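Local coordinates for protein probable sugar kinase (Clostridium perfringens, PDB 3KZH) that probably phosphorylates a sugar as a kinase of the pfkB (ribokinase-like) family, with beta-D-glucopyranose bound in the crystal, at residues 240-245 with 310-315; 280-285 with 301-306. One frame throughout, in Å; residues are numbered along the deposited sequence.

Contact 1 of 2, residues 240-245 with 310-315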
loop_
_atom_site.group_PDB
_atom_site.type_symbol
_atom_site.label_atom_id
_atom_site.label_comp_id
_atom_site.label_asym_id
_atom_site.label_seq_id
_atom_site.Cartn_x
_atom_site.Cartn_y
_atom_site.Cartn_z
ATOM N N GLY A 240 -20.240 37.739 -12.537
ATOM C CA GLY A 240 -21.520 37.086 -12.389
ATOM C C GLY A 240 -21.516 36.019 -11.331
ATOM O O GLY A 240 -20.545 35.873 -10.590
ATOM N N LYS A 241 -22.612 35.267 -11.285
ATOM C CA LYS A 241 -22.811 34.184 -10.336
ATOM C C LYS A 241 -23.627 33.109 -11.030
ATOM O O LYS A 241 -24.669 33.396 -11.620
ATOM C CB LYS A 241 -23.553 34.683 -9.090
ATOM C CG LYS A 241 -23.756 33.634 -7.993
ATOM C CD LYS A 241 -25.043 33.857 -7.208
ATOM C CE LYS A 241 -24.920 35.012 -6.225
ATOM N NZ LYS A 241 -26.179 35.184 -5.441
ATOM N N ILE A 242 -23.125 31.877 -10.991
ATOM C CA ILE A 242 -23.793 30.735 -11.624
ATOM C C ILE A 242 -23.990 29.635 -10.589
ATOM O O ILE A 242 -23.101 29.350 -9.782
ATOM C CB ILE A 242 -23.007 30.196 -12.880
ATOM C CG1 ILE A 242 -22.905 31.279 -13.965
ATOM C CG2 ILE A 242 -23.734 29.018 -13.502
ATOM C CD1 ILE A 242 -21.919 30.986 -15.082
ATOM N N LYS A 243 -25.162 29.016 -10.637
ATOM C CA LYS A 243 -25.526 27.947 -9.720
ATOM C C LYS A 243 -26.205 26.848 -10.516
ATOM O O LYS A 243 -26.808 27.112 -11.555
ATOM C CB LYS A 243 -26.482 28.510 -8.658
ATOM C CG LYS A 243 -27.058 27.529 -7.656
ATOM C CD LYS A 243 -28.226 28.163 -6.945
ATOM C CE LYS A 243 -29.068 27.126 -6.231
ATOM N NZ LYS A 243 -30.200 27.767 -5.500
ATOM N N ALA A 244 -26.049 25.612 -10.055
ATOM C CA ALA A 244 -26.686 24.472 -10.690
ATOM C C ALA A 244 -27.858 24.036 -9.827
ATOM O O ALA A 244 -27.798 24.101 -8.597
ATOM C CB ALA A 244 -25.702 23.328 -10.855
ATOM N N THR A 245 -28.945 23.641 -10.480
ATOM C CA THR A 245 -30.128 23.147 -9.777
ATOM C C THR A 245 -29.943 21.621 -9.674
ATOM O O THR A 245 -29.031 21.063 -10.300
ATOM C CB THR A 245 -31.448 23.504 -10.541
ATOM O OG1 THR A 245 -31.480 22.840 -11.811
ATOM C CG2 THR A 245 -31.553 25.001 -10.778
ATOM N N THR A 310 -27.610 19.602 -17.373
ATOM C CA THR A 310 -27.798 20.509 -16.234
ATOM C C THR A 310 -28.537 21.815 -16.549
ATOM O O THR A 310 -28.297 22.459 -17.573
ATOM C CB THR A 310 -26.421 20.817 -15.520
ATOM O OG1 THR A 310 -25.820 19.592 -15.082
ATOM C CG2 THR A 310 -26.595 21.707 -14.282
ATOM N N THR A 311 -29.446 22.178 -15.645
ATOM C CA THR A 311 -30.216 23.417 -15.734
ATOM C C THR A 311 -29.513 24.410 -14.803
ATOM O O THR A 311 -29.321 24.123 -13.613
ATOM C CB THR A 311 -31.698 23.201 -15.317
ATOM O OG1 THR A 311 -32.329 22.334 -16.268
ATOM C CG2 THR A 311 -32.468 24.534 -15.271
ATOM N N TRP A 312 -29.142 25.565 -15.356
ATOM C CA TRP A 312 -28.423 26.597 -14.614
ATOM C C TRP A 312 -29.202 27.863 -14.261
ATOM O O TRP A 312 -30.119 28.268 -14.972
ATOM C CB TRP A 312 -27.156 27.032 -15.385
ATOM C CG TRP A 312 -26.235 25.918 -15.869
ATOM C CD1 TRP A 312 -26.266 25.308 -17.090
ATOM C CD2 TRP A 312 -25.164 25.300 -15.140
ATOM N NE1 TRP A 312 -25.290 24.342 -17.169
ATOM C CE2 TRP A 312 -24.594 24.314 -15.991
ATOM C CE3 TRP A 312 -24.622 25.477 -13.850
ATOM C CZ2 TRP A 312 -23.509 23.498 -15.589
ATOM C CZ3 TRP A 312 -23.535 24.660 -13.445
ATOM C CH2 TRP A 312 -22.998 23.686 -14.317
ATOM N N GLU A 313 -28.823 28.467 -13.136
ATOM C CA GLU A 313 -29.373 29.741 -12.681
ATOM C C GLU A 313 -28.172 30.651 -12.894
ATOM O O GLU A 313 -27.119 30.440 -12.285
ATOM C CB GLU A 313 -29.765 29.703 -11.204
ATOM C CG GLU A 313 -31.149 29.129 -10.939
ATOM C CD GLU A 313 -31.498 29.075 -9.463
ATOM O OE1 GLU A 313 -31.142 30.013 -8.716
ATOM O OE2 GLU A 313 -32.135 28.084 -9.049
ATOM N N GLU A 314 -28.297 31.567 -13.856
ATOM C CA GLU A 314 -27.224 32.497 -14.219
ATOM C C GLU A 314 -27.604 33.944 -13.967
ATOM O O GLU A 314 -28.743 34.338 -14.182
ATOM C CB GLU A 314 -26.835 32.322 -15.699
ATOM C CG GLU A 314 -26.366 30.930 -16.084
ATOM C CD GLU A 314 -26.021 30.810 -17.551
ATOM O OE1 GLU A 314 -25.090 31.501 -18.005
ATOM O OE2 GLU A 314 -26.660 30.000 -18.251
ATOM N N GLU A 315 -26.633 34.722 -13.493
ATOM C CA GLU A 315 -26.790 36.146 -13.177
ATOM C C GLU A 315 -25.531 36.860 -13.666
ATOM O O GLU A 315 -24.429 36.345 -13.481
ATOM C CB GLU A 315 -26.927 36.350 -11.654
ATOM C CG GLU A 315 -28.235 35.831 -11.030
ATOM C CD GLU A 315 -28.231 35.790 -9.499
ATOM O OE1 GLU A 315 -27.775 36.751 -8.844
ATOM O OE2 GLU A 315 -28.728 34.790 -8.943
HETATM O O HOH W 1 -27.309 32.564 -9.975
HETATM O O HOH W 2 -29.901 20.510 -13.163
#
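Ile242 and Ala244 of strand 239-244 meet Trp312 of strand 312-317 on the face of the sheet turned to helix 273-288, and this is where the contact packs closely. Chi1 of -50° sets Trp312 CG anti to its own carbonyl carbon. The far end of the ring comes nearer the other strand: CG2 of Ile242 lies 3.7 Å from Trp312 CE3, and Ala244 CB sits 3.6 Å from Trp312 CZ3, both approaching the ring obliquely. Thr310 CG2 rests over the centre of one ring face. Lys278 makes a cation-pi contact with the same indole, and Val277 and Met281 pack on Ile242.

The backbones run antiparallel at 171°, their axes 4.7 Å apart. Lys241 with Glu315 and Lys243 with Glu313 are hydrogen-bonded pairs, alternating with non-hydrogen-bonded pairs at Ile242–Glu314 and Ala244–Trp312. The bond from Glu313 N to Lys243 O is almost straight, 177° at the hydrogen. Past the last bridge, Thr245 N donates to Thr311 O (3.2 Å), and a water accepts from Thr311 N while donating to Thr245 O.

The face of Lys241, Lys243, Glu313 and Glu315 is looser and carries the facing opposite charges. Lys241 and Glu315, and likewise Lys243 and Glu313, lie side by side and point the same way, yet Lys243 NZ stays 4.0 Å from Glu313 OE1, beyond a salt bridge, and Lys241 NZ is 4.1 Å from Glu315 OE1. The OE1 of Glu315 instead bonds Tyr317 OH.

Strand 312-317 is the outermost strand on its side of the chain's ten-stranded sheet. Its attachment rests on backbone bonds and the Trp312 packing, whereas the lysine–glutamate pairs probably contribute a diffuse electrostatic attraction and no rigid clasp.

Contact 2 of 2, residues 280-285 with 301-306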
loop_
_atom_site.group_PDB
_atom_site.type_symbol
_atom_site.label_atom_id
_atom_site.label_comp_id
_atom_site.label_asym_id
_atom_site.label_seq_id
_atom_site.Cartn_x
_atom_site.Cartn_y
_atom_site.Cartn_z
ATOM N N ALA A 280 -16.094 23.494 -14.673
ATOM C CA ALA A 280 -15.481 23.276 -13.367
ATOM C C ALA A 280 -16.505 22.963 -12.273
ATOM O O ALA A 280 -16.224 22.193 -11.360
ATOM C CB ALA A 280 -14.656 24.484 -12.987
HETATM N N MSE A 281 -17.699 23.545 -12.386
HETATM C CA MSE A 281 -18.765 23.317 -11.422
HETATM C C MSE A 281 -19.375 21.940 -11.611
HETATM O O MSE A 281 -19.727 21.284 -10.626
HETATM C CB MSE A 281 -19.830 24.390 -11.533
HETATM C CG MSE A 281 -20.352 24.852 -10.187
HETATM SE SE MSE A 281 -21.624 26.294 -10.340
HETATM C CE MSE A 281 -20.847 27.231 -11.760
ATOM N N THR A 282 -19.457 21.497 -12.875
ATOM C CA THR A 282 -19.969 20.158 -13.230
ATOM C C THR A 282 -19.046 19.090 -12.617
ATOM O O THR A 282 -19.525 18.090 -12.095
ATOM C CB THR A 282 -20.079 19.968 -14.779
ATOM O OG1 THR A 282 -21.056 20.882 -15.295
ATOM C CG2 THR A 282 -20.494 18.549 -15.143
HETATM N N MSE A 283 -17.734 19.365 -12.639
HETATM C CA MSE A 283 -16.690 18.495 -12.064
HETATM C C MSE A 283 -16.824 18.455 -10.546
HETATM O O MSE A 283 -16.656 17.396 -9.921
HETATM C CB MSE A 283 -15.288 19.001 -12.423
HETATM C CG MSE A 283 -14.937 18.855 -13.870
HETATM SE SE MSE A 283 -13.045 19.086 -14.245
HETATM C CE MSE A 283 -12.402 17.807 -12.942
ATOM N N SER A 284 -17.124 19.618 -9.962
ATOM C CA SER A 284 -17.310 19.736 -8.522
ATOM C C SER A 284 -18.588 19.007 -8.112
ATOM O O SER A 284 -18.579 18.292 -7.121
ATOM C CB SER A 284 -17.363 21.208 -8.100
ATOM O OG SER A 284 -17.433 21.335 -6.693
ATOM N N ASN A 285 -19.632 19.108 -8.943
ATOM C CA ASN A 285 -20.926 18.457 -8.705
ATOM C C ASN A 285 -20.842 16.934 -8.752
ATOM O O ASN A 285 -21.515 16.267 -7.978
ATOM C CB ASN A 285 -22.001 18.924 -9.707
ATOM C CG ASN A 285 -22.456 20.366 -9.488
ATOM O OD1 ASN A 285 -22.370 20.924 -8.382
ATOM N ND2 ASN A 285 -22.976 20.969 -10.555
ATOM N N ASP A 301 -15.745 12.822 -21.138
ATOM C CA ASP A 301 -17.083 12.441 -21.608
ATOM C C ASP A 301 -18.199 12.526 -20.553
ATOM O O ASP A 301 -19.262 13.060 -20.855
ATOM C CB ASP A 301 -17.074 11.059 -22.304
ATOM C CG ASP A 301 -16.307 9.985 -21.521
ATOM O OD1 ASP A 301 -16.249 10.048 -20.278
ATOM O OD2 ASP A 301 -15.756 9.063 -22.158
ATOM N N THR A 302 -17.928 12.084 -19.317
ATOM C CA THR A 302 -18.928 12.136 -18.232
ATOM C C THR A 302 -19.210 13.572 -17.760
ATOM O O THR A 302 -20.343 13.898 -17.410
ATOM C CB THR A 302 -18.590 11.218 -17.000
ATOM O OG1 THR A 302 -17.687 11.876 -16.107
ATOM C CG2 THR A 302 -17.971 9.902 -17.439
ATOM N N VAL A 303 -18.181 14.430 -17.793
ATOM C CA VAL A 303 -18.297 15.842 -17.401
ATOM C C VAL A 303 -19.144 16.566 -18.441
ATOM O O VAL A 303 -20.096 17.251 -18.083
ATOM C CB VAL A 303 -16.902 16.547 -17.258
ATOM C CG1 VAL A 303 -17.069 18.001 -16.852
ATOM C CG2 VAL A 303 -16.057 15.840 -16.254
ATOM N N LEU A 304 -18.843 16.337 -19.719
ATOM C CA LEU A 304 -19.593 16.939 -20.827
ATOM C C LEU A 304 -21.046 16.453 -20.923
ATOM O O LEU A 304 -21.938 17.234 -21.251
ATOM C CB LEU A 304 -18.880 16.708 -22.159
ATOM C CG LEU A 304 -17.549 17.422 -22.427
ATOM C CD1 LEU A 304 -17.076 17.077 -23.836
ATOM C CD2 LEU A 304 -17.687 18.927 -22.289
ATOM N N ALA A 305 -21.277 15.184 -20.579
ATOM C CA ALA A 305 -22.617 14.579 -20.601
ATOM C C ALA A 305 -23.497 15.150 -19.490
ATOM O O ALA A 305 -24.694 15.355 -19.700
ATOM C CB ALA A 305 -22.528 13.055 -20.469
ATOM N N LYS A 306 -22.895 15.421 -18.326
ATOM C CA LYS A 306 -23.619 15.992 -17.188
ATOM C C LYS A 306 -23.826 17.497 -17.366
ATOM O O LYS A 306 -24.817 18.034 -16.889
ATOM C CB LYS A 306 -22.914 15.702 -15.859
ATOM C CG LYS A 306 -23.856 15.740 -14.647
ATOM C CD LYS A 306 -23.209 16.353 -13.420
ATOM C CE LYS A 306 -24.169 16.430 -12.249
ATOM N NZ LYS A 306 -24.595 15.085 -11.789
#
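Thr282 and Met283 meet Val303 where two helices, 273-288 and 300-308, cross in the ribokinase-like fold of the pfkB family. The short segments cross steeply, at 104°, with axes 9.3 Å apart. Met283 and Val303 have the closest CA atoms, 6.2 Å apart, and the contact extends from them to Lys306.

Apolar packing forms the buried part. Val303 places CG1 anti to its backbone N (chi1 -180°), and that branch reaches both CG of Met283, at 3.8 Å, and the methyl CG2 of Thr282, at 3.9 Å. Met283 and Val303 cross obliquely; Met283, a selenomethionine, also packs on Val55, Met298 and Ala261, while Met298, Phe279 and Ile286 also touch Val303.

The second kind of contact involves the aliphatic length of Lys306. It slides past Thr282 in the opposite direction, its CB and CD both resting against the threonine methyl, and CE ends 4.2 Å from Asn285 CB.

Polar groups make no hydrogen bond between the segments. Thr282 OG1, anti to its carbonyl carbon, turns back to Lys278 O in its own helix, which directs its methyl to the partner helix: Thr282 CG2 comes to 3.2 Å from Val303 O.

Contact 2 is a buried helix–helix crossing joined by methyls and aliphatic chains without a hydrogen bond, whereas contact 1 lies at the surface and is held chiefly by paired backbones, with lysine–glutamate pairs on one face. Both meet at helix 273-288. Its Met281, Thr282 and Asn285 reach strand residues of contact 1: SE of Met281 is 3.4 Å from Ile242 O, and OG1 of Thr282 is 3.5 Å from Trp312 CH2. Thr282 touches both, its methyl against helix 300-308 and its OG1 packed on the indole. Helix 300-308 is followed, after a short loop, by strand 312-317, and Thr310 OG1 bonds Lys306 O at that junction.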